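Side-chain contacts in DNA/pantothenate metabolism flavoprotein (Streptomyces sparsogenes DSM 40356, PDB 7CFU), which probably catalyses the FMN-dependent oxidative decarboxylation of a C-terminal peptidyl cysteine during natural-product biosynthesis, as a member of the flavoprotein family of cysteine decarboxylases: residues Val22-Gly27 with Ala42-Thr47; Pro134-Pro139 with Ser192-Gln197; Arg164-Lys169 with Gln188-Thr193. One frame throughout, in Å; residues are numbered along the deposited sequence.

Contact 1 (Val22-Gly27 with Ala42-Thr47); sequences VRLLWG and AWLRGT
In the beta-alpha-beta unit formed by strand 23-28, helix 37-48 and strand 52-57, Leu24 and Trp26 of the strand meet Leu44 of the crossover helix. The backbones stay well apart: the closest alpha carbons, Leu24 CA and Leu44 CA, are 9.7 Å from each other, and side chains bridge the distance. Leu24 and Trp26, two residues apart on the strand, both direct their beta carbons at the helix, while Leu44 points back at the sheet. All three are buried. Leu24 uses one methyl against both branches of its partner, with Leu24 CD2 3.7 Å from Leu44 CD1 and 3.8 Å from Leu44 CD2. The two leucine side chains cross at about a right angle, so the Leu24 methyl sits at the fork of Leu44. With CG anti to the carbonyl carbon (chi1 -76°) Leu44 extends toward the sheet, and its CD1 branch reaches beyond Leu24 to the six-membered ring of Trp26, where Trp26 CZ3 lies 3.9 Å from Leu44 CD1. The methyl approaches the indole obliquely. Such apolar layers between a parallel sheet and its crossover helix are characteristic of the Rossmann-like flavoprotein fold, here with strand 23-28 next to strand 101-107 as well as strand 52-57. The indole reaches the helix because Trp26 CG is anti to its own backbone N (chi1 180°), which carries the benzo ring out from the strand. The indole nitrogen has a partner of its own: Trp26 NE1 is hydrogen-bonded to Leu105 O of strand 101-107, which would help to hold the ring in this rotation. Val37, Val40 and Asn41, from the earlier turns of the same helix, also touch the indole, and Val50 touches Leu24.

Contact 2 (Pro134-Pro139 with Ser192-Gln197); sequences PTVIAP and STALIQ
The segment Pro134-Pro139 and the helical segment Ser192-Gln197 come closest just before strand 135-139 begins, where Pro134 CA and Ala194 CA are 5.6 Å apart. From there the strand draws away, so that contact is confined to Pro134 and Val136 on one side and Ala194 and Gln197, one helical turn apart, on the other. The short alanine side chain permits the close backbone approach. Its methyl meets two residues of the strand segment: Ala194 CB lies 3.8 Å from Val136 CG2 and 4.1 Å from Pro134 CB. Val136 touches the alanine through CG2, the methyl anti to its carbonyl carbon. Strand 135-139 runs between strands 101-107 and 164-165 in the parallel sheet of this Rossmann-like fold, and helix 187-199, the last of the chain, packs on one face of that sheet, running roughly antiparallel to strand 135-139; Ala194 accordingly touches Val101 as well. At the outer margin, Gln197 brings its carboxamide against the CB-CG side of the Pro134 ring, the two side chains meeting at a slant. CG is anti to the backbone N (chi1 177°) and the chain stays extended beyond it, which carries the carboxamide out to Pro134, with Gln197 CD 3.7 Å from Pro134 CG. The amide oxygen is about equally close to both carbons, Gln197 OE1 being 3.8 Å from Pro134 CB and 3.9 Å from Pro134 CG. These are van der Waals contacts between a flat polar group and a pyrrolidine ring, on an exposed helix residue. Leu195 turns its beta carbon away and packs instead on Val22, Val50 and Val101.

Contact 3 (Arg164-Lys169 with Gln188-Thr193); sequences RIVEPK and QSAIST
Ala190 offers a single methyl to two quite different side chains, the aliphatic branch of Val166 and the bent chain of Arg164. The tighter approach is apolar: Val166 CG2 lies 3.6 Å from Ala190 CB. Val166 holds its CG1 anti to the backbone N (chi1 177°), which leaves CG2 as the branch that meets the helix. Arg164 begins with CG likewise anti to its N but bends at the next bond (chi2 75°), which brings the guanidinium up to the Ala190 methyl. The methyl then sits over one face of that flat group, 3.5 Å above its plane and displaced toward the rim. Arg164 NH2 is the nearest nitrogen, at 3.7 Å from Ala190 CB, while the aliphatic part joins in through Arg164 CG, 4.0 Å from the same methyl. Arg164 is exposed and covers the outer flank of Ala190, whereas Val166 is buried.

On the helix, two hydroxyls bend back to the preceding turn. Ser192 OG donates to Gln188 O at 2.8 Å, and Thr193 OG1 donates to Ser189 O at 2.8 Å. Each carbonyl therefore takes two donors, the hydroxyl and the backbone N-H of the same residue, arriving from opposite faces of its plane. Val136 touches both Val166 and Ala190 and links the contact to the neighbouring strand. A C-terminal helix packed against the edge strand 164-165 and the loop after it, with a small residue at the close approach, fits the three-layered alpha/beta architecture of flavoproteins with a Rossmann-like fold.

Overall arrangement
All three contacts join helices to the same parallel sheet. Contacts 2 and 3, with centres 7 Å apart, use overlapping parts of helix 187-199, sharing Ser192 and Thr193, and reach neighbouring strands, which probable hydrogen bonds join: Ile137 N to Arg164 O and Ile137 O to Val166 N, both 2.8 Å. Contact 1 is centred 11 Å from contact 2, which it touches where Val22 CG1 lies 3.7 Å from Leu195 CD2. It also reaches contact 3, with Trp43 NE1 3.6 Å from Gln188 CD. None lines the flavin pocket: the side chains of Trp26 and Val166 are about 12 and 14 Å from a bound FMN.

Contact 1 (Val22-Gly27 with Ala42-Thr47)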
loop_
_atom_site.group_PDB
_atom_site.type_symbol
_atom_site.label_atom_id
_atom_site.label_comp_id
_atom_site.label_asym_id
_atom_site.label_seq_id
_atom_site.Cartn_x
_atom_site.Cartn_y
_atom_site.Cartn_z
ATOM N N VAL A 22 0.405 37.521 24.684
ATOM C CA VAL A 22 1.475 37.374 23.707
ATOM C C VAL A 22 1.332 36.023 23.018
ATOM O O VAL A 22 1.230 34.978 23.676
ATOM C CB VAL A 22 2.849 37.518 24.379
ATOM C CG1 VAL A 22 3.969 37.276 23.372
ATOM C CG2 VAL A 22 2.996 38.893 25.008
ATOM N N ARG A 23 1.307 36.039 21.689
ATOM C CA ARG A 23 1.154 34.818 20.905
ATOM C C ARG A 23 2.542 34.250 20.620
ATOM O O ARG A 23 3.333 34.849 19.880
ATOM C CB ARG A 23 0.379 35.100 19.624
ATOM C CG ARG A 23 -1.048 35.546 19.909
ATOM C CD ARG A 23 -1.800 36.010 18.682
ATOM N NE ARG A 23 -1.157 37.121 17.993
ATOM C CZ ARG A 23 -1.658 37.712 16.910
ATOM N NH1 ARG A 23 -2.817 37.299 16.404
ATOM N NH2 ARG A 23 -1.003 38.717 16.332
ATOM N N LEU A 24 2.848 33.106 21.226
ATOM C CA LEU A 24 4.168 32.499 21.116
ATOM C C LEU A 24 4.133 31.373 20.089
ATOM O O LEU A 24 3.417 30.382 20.272
ATOM C CB LEU A 24 4.632 31.979 22.478
ATOM C CG LEU A 24 5.907 31.148 22.527
ATOM C CD1 LEU A 24 7.084 31.975 22.046
ATOM C CD2 LEU A 24 6.146 30.680 23.945
ATOM N N LEU A 25 4.899 31.529 19.010
ATOM C CA LEU A 25 5.107 30.470 18.031
ATOM C C LEU A 25 6.426 29.771 18.340
ATOM O O LEU A 25 7.468 30.423 18.459
ATOM C CB LEU A 25 5.111 31.027 16.607
ATOM C CG LEU A 25 5.169 29.997 15.474
ATOM C CD1 LEU A 25 3.989 29.046 15.524
ATOM C CD2 LEU A 25 5.234 30.703 14.136
ATOM N N TRP A 26 6.381 28.447 18.440
ATOM C CA TRP A 26 7.475 27.646 18.986
ATOM C C TRP A 26 7.871 26.560 17.987
ATOM O O TRP A 26 7.116 25.605 17.775
ATOM C CB TRP A 26 7.041 27.051 20.322
ATOM C CG TRP A 26 8.024 26.198 21.029
ATOM C CD1 TRP A 26 9.304 25.913 20.652
ATOM C CD2 TRP A 26 7.794 25.485 22.247
ATOM N NE1 TRP A 26 9.884 25.058 21.564
ATOM C CE2 TRP A 26 8.980 24.789 22.557
ATOM C CE3 TRP A 26 6.703 25.378 23.113
ATOM C CZ2 TRP A 26 9.104 23.999 23.692
ATOM C CZ3 TRP A 26 6.829 24.592 24.239
ATOM C CH2 TRP A 26 8.020 23.913 24.519
ATOM N N GLY A 27 9.054 26.689 17.388
ATOM C CA GLY A 27 9.558 25.677 16.462
ATOM C C GLY A 27 10.445 24.648 17.148
ATOM O O GLY A 27 11.296 24.991 17.965
ATOM N N ALA A 42 5.555 23.512 30.435
ATOM C CA ALA A 42 5.051 23.758 31.785
ATOM C C ALA A 42 5.615 25.053 32.362
ATOM O O ALA A 42 4.896 25.802 33.034
ATOM C CB ALA A 42 5.390 22.578 32.696
ATOM N N TRP A 43 6.901 25.327 32.122
ATOM C CA TRP A 43 7.489 26.586 32.574
ATOM C C TRP A 43 6.823 27.779 31.903
ATOM O O TRP A 43 6.549 28.794 32.553
ATOM C CB TRP A 43 8.992 26.606 32.301
ATOM C CG TRP A 43 9.620 27.949 32.552
ATOM C CD1 TRP A 43 9.910 28.500 33.766
ATOM C CD2 TRP A 43 10.023 28.913 31.569
ATOM N NE1 TRP A 43 10.477 29.741 33.600
ATOM C CE2 TRP A 43 10.553 30.020 32.262
ATOM C CE3 TRP A 43 9.991 28.946 30.172
ATOM C CZ2 TRP A 43 11.050 31.147 31.605
ATOM C CZ3 TRP A 43 10.485 30.069 29.522
ATOM C CH2 TRP A 43 11.005 31.154 30.239
ATOM N N LEU A 44 6.565 27.677 30.597
ATOM C CA LEU A 44 5.940 28.775 29.873
ATOM C C LEU A 44 4.530 29.041 30.387
ATOM O O LEU A 44 4.111 30.197 30.504
ATOM C CB LEU A 44 5.920 28.466 28.375
ATOM C CG LEU A 44 7.242 28.630 27.621
ATOM C CD1 LEU A 44 7.188 27.935 26.260
ATOM C CD2 LEU A 44 7.569 30.098 27.460
ATOM N N ARG A 45 3.779 27.985 30.690
ATOM C CA ARG A 45 2.397 28.170 31.118
ATOM C C ARG A 45 2.292 28.447 32.615
ATOM O O ARG A 45 1.630 29.406 33.028
ATOM C CB ARG A 45 1.570 26.946 30.740
ATOM C CG ARG A 45 1.375 26.817 29.257
ATOM C CD ARG A 45 0.424 25.700 28.912
ATOM N NE ARG A 45 0.128 25.732 27.488
ATOM C CZ ARG A 45 -0.824 26.493 26.959
ATOM N NH1 ARG A 45 -1.562 27.269 27.746
ATOM N NH2 ARG A 45 -1.036 26.484 25.649
ATOM N N GLY A 46 2.949 27.624 33.441
ATOM C CA GLY A 46 2.760 27.689 34.880
ATOM C C GLY A 46 3.584 28.739 35.595
ATOM O O GLY A 46 3.242 29.109 36.721
ATOM N N THR A 47 4.656 29.227 34.973
ATOM C CA THR A 47 5.534 30.221 35.578
ATOM C C THR A 47 5.500 31.556 34.849
ATOM O O THR A 47 5.375 32.604 35.486
ATOM C CB THR A 47 6.985 29.700 35.628
ATOM O OG1 THR A 47 7.060 28.512 36.427
ATOM C CG2 THR A 47 7.917 30.755 36.201
#

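Contact 2 (Pro134-Pro139 with Ser192-Gln197)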
loop_
_atom_site.group_PDB
_atom_site.type_symbol
_atom_site.label_atom_id
_atom_site.label_comp_id
_atom_site.label_asym_id
_atom_site.label_seq_id
_atom_site.Cartn_x
_atom_site.Cartn_y
_atom_site.Cartn_z
ATOM N N PRO A 134 10.132 39.466 17.627
ATOM C CA PRO A 134 11.313 39.027 18.388
ATOM C C PRO A 134 11.469 37.514 18.307
ATOM O O PRO A 134 10.515 36.761 18.524
ATOM C CB PRO A 134 11.007 39.482 19.819
ATOM C CG PRO A 134 10.061 40.633 19.662
ATOM C CD PRO A 134 9.241 40.326 18.432
ATOM N N THR A 135 12.691 37.070 18.018
ATOM C CA THR A 135 12.970 35.661 17.769
ATOM C C THR A 135 14.149 35.195 18.610
ATOM O O THR A 135 15.215 35.820 18.599
ATOM C CB THR A 135 13.256 35.421 16.280
ATOM O OG1 THR A 135 12.140 35.879 15.504
ATOM C CG2 THR A 135 13.482 33.934 16.002
ATOM N N VAL A 136 13.961 34.079 19.306
ATOM C CA VAL A 136 14.994 33.444 20.114
ATOM C C VAL A 136 15.295 32.072 19.523
ATOM O O VAL A 136 14.379 31.270 19.317
ATOM C CB VAL A 136 14.551 33.316 21.582
ATOM C CG1 VAL A 136 15.587 32.546 22.388
ATOM C CG2 VAL A 136 14.268 34.704 22.185
ATOM N N ILE A 137 16.578 31.797 19.284
ATOM C CA ILE A 137 17.050 30.524 18.743
ATOM C C ILE A 137 17.966 29.889 19.779
ATOM O O ILE A 137 18.971 30.493 20.182
ATOM C CB ILE A 137 17.782 30.715 17.399
ATOM C CG1 ILE A 137 16.865 31.392 16.384
ATOM C CG2 ILE A 137 18.353 29.414 16.871
ATOM C CD1 ILE A 137 17.581 31.816 15.121
ATOM N N ALA A 138 17.634 28.666 20.195
ATOM C CA ALA A 138 18.375 27.943 21.229
ATOM C C ALA A 138 18.928 26.657 20.628
ATOM O O ALA A 138 18.322 25.580 20.768
ATOM C CB ALA A 138 17.497 27.651 22.444
ATOM N N PRO A 139 20.081 26.728 19.968
ATOM C CA PRO A 139 20.647 25.536 19.325
ATOM C C PRO A 139 21.216 24.555 20.338
ATOM O O PRO A 139 21.665 24.937 21.420
ATOM C CB PRO A 139 21.759 26.105 18.435
ATOM C CG PRO A 139 22.142 27.393 19.093
ATOM C CD PRO A 139 20.864 27.942 19.688
ATOM N N SER A 192 11.989 35.375 28.225
ATOM C CA SER A 192 11.302 36.400 29.011
ATOM C C SER A 192 11.481 37.777 28.384
ATOM O O SER A 192 10.523 38.548 28.260
ATOM C CB SER A 192 11.829 36.405 30.448
ATOM O OG SER A 192 11.638 35.149 31.078
ATOM N N THR A 193 12.712 38.098 27.980
ATOM C CA THR A 193 12.981 39.363 27.301
ATOM C C THR A 193 12.129 39.505 26.044
ATOM O O THR A 193 11.529 40.560 25.796
ATOM C CB THR A 193 14.472 39.447 26.959
ATOM O OG1 THR A 193 15.242 39.354 28.162
ATOM C CG2 THR A 193 14.794 40.741 26.236
ATOM N N ALA A 194 12.063 38.438 25.238
ATOM C CA ALA A 194 11.280 38.472 24.005
ATOM C C ALA A 194 9.791 38.635 24.289
ATOM O O ALA A 194 9.101 39.380 23.586
ATOM C CB ALA A 194 11.534 37.202 23.191
ATOM N N LEU A 195 9.268 37.926 25.296
ATOM C CA LEU A 195 7.850 38.054 25.629
ATOM C C LEU A 195 7.510 39.462 26.101
ATOM O O LEU A 195 6.449 40.000 25.760
ATOM C CB LEU A 195 7.465 37.019 26.686
ATOM C CG LEU A 195 7.571 35.576 26.188
ATOM C CD1 LEU A 195 7.462 34.587 27.322
ATOM C CD2 LEU A 195 6.493 35.313 25.145
ATOM N N ILE A 196 8.390 40.069 26.899
ATOM C CA ILE A 196 8.146 41.425 27.384
ATOM C C ILE A 196 8.287 42.426 26.250
ATOM O O ILE A 196 7.470 43.345 26.105
ATOM C CB ILE A 196 9.089 41.745 28.558
ATOM C CG1 ILE A 196 8.605 41.017 29.811
ATOM C CG2 ILE A 196 9.159 43.247 28.792
ATOM C CD1 ILE A 196 9.692 40.641 30.756
ATOM N N GLN A 197 9.321 42.256 25.422
ATOM C CA GLN A 197 9.486 43.104 24.248
ATOM C C GLN A 197 8.258 43.049 23.344
ATOM O O GLN A 197 7.816 44.080 22.824
ATOM C CB GLN A 197 10.751 42.677 23.503
ATOM C CG GLN A 197 11.046 43.413 22.221
ATOM C CD GLN A 197 12.299 42.881 21.545
ATOM O OE1 GLN A 197 12.912 41.918 22.008
ATOM N NE2 GLN A 197 12.664 43.486 20.426
#

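Contact 3 (Arg164-Lys169 with Gln188-Thr193)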
loop_
_atom_site.group_PDB
_atom_site.type_symbol
_atom_site.label_atom_id
_atom_site.label_comp_id
_atom_site.label_asym_id
_atom_site.label_seq_id
_atom_site.Cartn_x
_atom_site.Cartn_y
_atom_site.Cartn_z
ATOM N N ARG A 164 18.421 36.447 18.387
ATOM C CA ARG A 164 19.008 36.170 19.692
ATOM C C ARG A 164 19.345 34.687 19.781
ATOM O O ARG A 164 18.448 33.835 19.732
ATOM C CB ARG A 164 18.032 36.582 20.794
ATOM C CG ARG A 164 18.413 36.250 22.240
ATOM C CD ARG A 164 19.496 37.147 22.837
ATOM N NE ARG A 164 19.611 36.921 24.279
ATOM C CZ ARG A 164 20.344 35.972 24.853
ATOM N NH1 ARG A 164 21.062 35.131 24.117
ATOM N NH2 ARG A 164 20.355 35.862 26.175
ATOM N N ILE A 165 20.629 34.381 19.913
ATOM C CA ILE A 165 21.109 33.009 19.981
ATOM C C ILE A 165 21.444 32.680 21.429
ATOM O O ILE A 165 22.251 33.372 22.062
ATOM C CB ILE A 165 22.331 32.806 19.075
ATOM C CG1 ILE A 165 22.011 33.261 17.655
ATOM C CG2 ILE A 165 22.788 31.352 19.108
ATOM C CD1 ILE A 165 20.923 32.454 16.979
ATOM N N VAL A 166 20.841 31.617 21.951
ATOM C CA VAL A 166 21.171 31.086 23.266
ATOM C C VAL A 166 22.116 29.919 23.045
ATOM O O VAL A 166 21.690 28.842 22.615
ATOM C CB VAL A 166 19.924 30.644 24.045
ATOM C CG1 VAL A 166 20.338 30.037 25.384
ATOM C CG2 VAL A 166 18.974 31.820 24.242
ATOM N N GLU A 167 23.396 30.132 23.345
ATOM C CA GLU A 167 24.408 29.129 23.075
ATOM C C GLU A 167 24.194 27.905 23.963
ATOM O O GLU A 167 23.763 28.035 25.113
ATOM C CB GLU A 167 25.797 29.712 23.314
ATOM C CG GLU A 167 26.081 30.917 22.443
ATOM C CD GLU A 167 27.520 31.378 22.527
ATOM O OE1 GLU A 167 28.328 30.699 23.200
ATOM O OE2 GLU A 167 27.837 32.425 21.923
ATOM N N PRO A 168 24.479 26.710 23.465
ATOM C CA PRO A 168 24.266 25.510 24.279
ATOM C C PRO A 168 25.296 25.379 25.391
ATOM O O PRO A 168 26.357 26.011 25.384
ATOM C CB PRO A 168 24.404 24.372 23.269
ATOM C CG PRO A 168 25.283 24.917 22.212
ATOM C CD PRO A 168 24.929 26.381 22.105
ATOM N N LYS A 169 24.960 24.531 26.359
ATOM C CA LYS A 169 25.887 24.092 27.383
ATOM C C LYS A 169 26.417 22.703 27.025
ATOM O O LYS A 169 26.074 22.111 25.995
ATOM C CB LYS A 169 25.236 24.095 28.770
ATOM C CG LYS A 169 24.806 25.466 29.271
ATOM C CD LYS A 169 24.218 25.419 30.688
ATOM C CE LYS A 169 22.872 24.722 30.734
ATOM N NZ LYS A 169 22.254 24.773 32.088
ATOM N N GLN A 188 15.738 30.871 29.507
ATOM C CA GLN A 188 14.653 31.518 30.244
ATOM C C GLN A 188 14.773 33.037 30.199
ATOM O O GLN A 188 13.777 33.741 30.000
ATOM C CB GLN A 188 14.622 31.014 31.685
ATOM C CG GLN A 188 14.369 29.522 31.794
ATOM C CD GLN A 188 13.947 29.101 33.190
ATOM O OE1 GLN A 188 14.010 29.889 34.134
ATOM N NE2 GLN A 188 13.515 27.849 33.327
ATOM N N SER A 189 15.987 33.559 30.369
ATOM C CA SER A 189 16.189 35.002 30.314
ATOM C C SER A 189 15.894 35.552 28.921
ATOM O O SER A 189 15.249 36.600 28.779
ATOM C CB SER A 189 17.622 35.332 30.734
ATOM O OG SER A 189 17.912 36.705 30.551
ATOM N N ALA A 190 16.359 34.857 27.879
ATOM C CA ALA A 190 16.141 35.330 26.514
ATOM C C ALA A 190 14.664 35.310 26.141
ATOM O O ALA A 190 14.167 36.250 25.513
ATOM C CB ALA A 190 16.950 34.484 25.532
ATOM N N ILE A 191 13.945 34.251 26.520
ATOM C CA ILE A 191 12.531 34.165 26.164
ATOM C C ILE A 191 11.723 35.211 26.922
ATOM O O ILE A 191 10.846 35.865 26.343
ATOM C CB ILE A 191 12.001 32.738 26.399
ATOM C CG1 ILE A 191 12.627 31.768 25.392
ATOM C CG2 ILE A 191 10.491 32.704 26.308
ATOM C CD1 ILE A 191 12.172 30.329 25.562
ATOM N N SER A 192 11.989 35.375 28.225
ATOM C CA SER A 192 11.302 36.400 29.011
ATOM C C SER A 192 11.481 37.777 28.384
ATOM O O SER A 192 10.523 38.548 28.260
ATOM C CB SER A 192 11.829 36.405 30.448
ATOM O OG SER A 192 11.638 35.149 31.078
ATOM N N THR A 193 12.712 38.098 27.980
ATOM C CA THR A 193 12.981 39.363 27.301
ATOM C C THR A 193 12.129 39.505 26.044
ATOM O O THR A 193 11.529 40.560 25.796
ATOM C CB THR A 193 14.472 39.447 26.959
ATOM O OG1 THR A 193 15.242 39.354 28.162
ATOM C CG2 THR A 193 14.794 40.741 26.236
#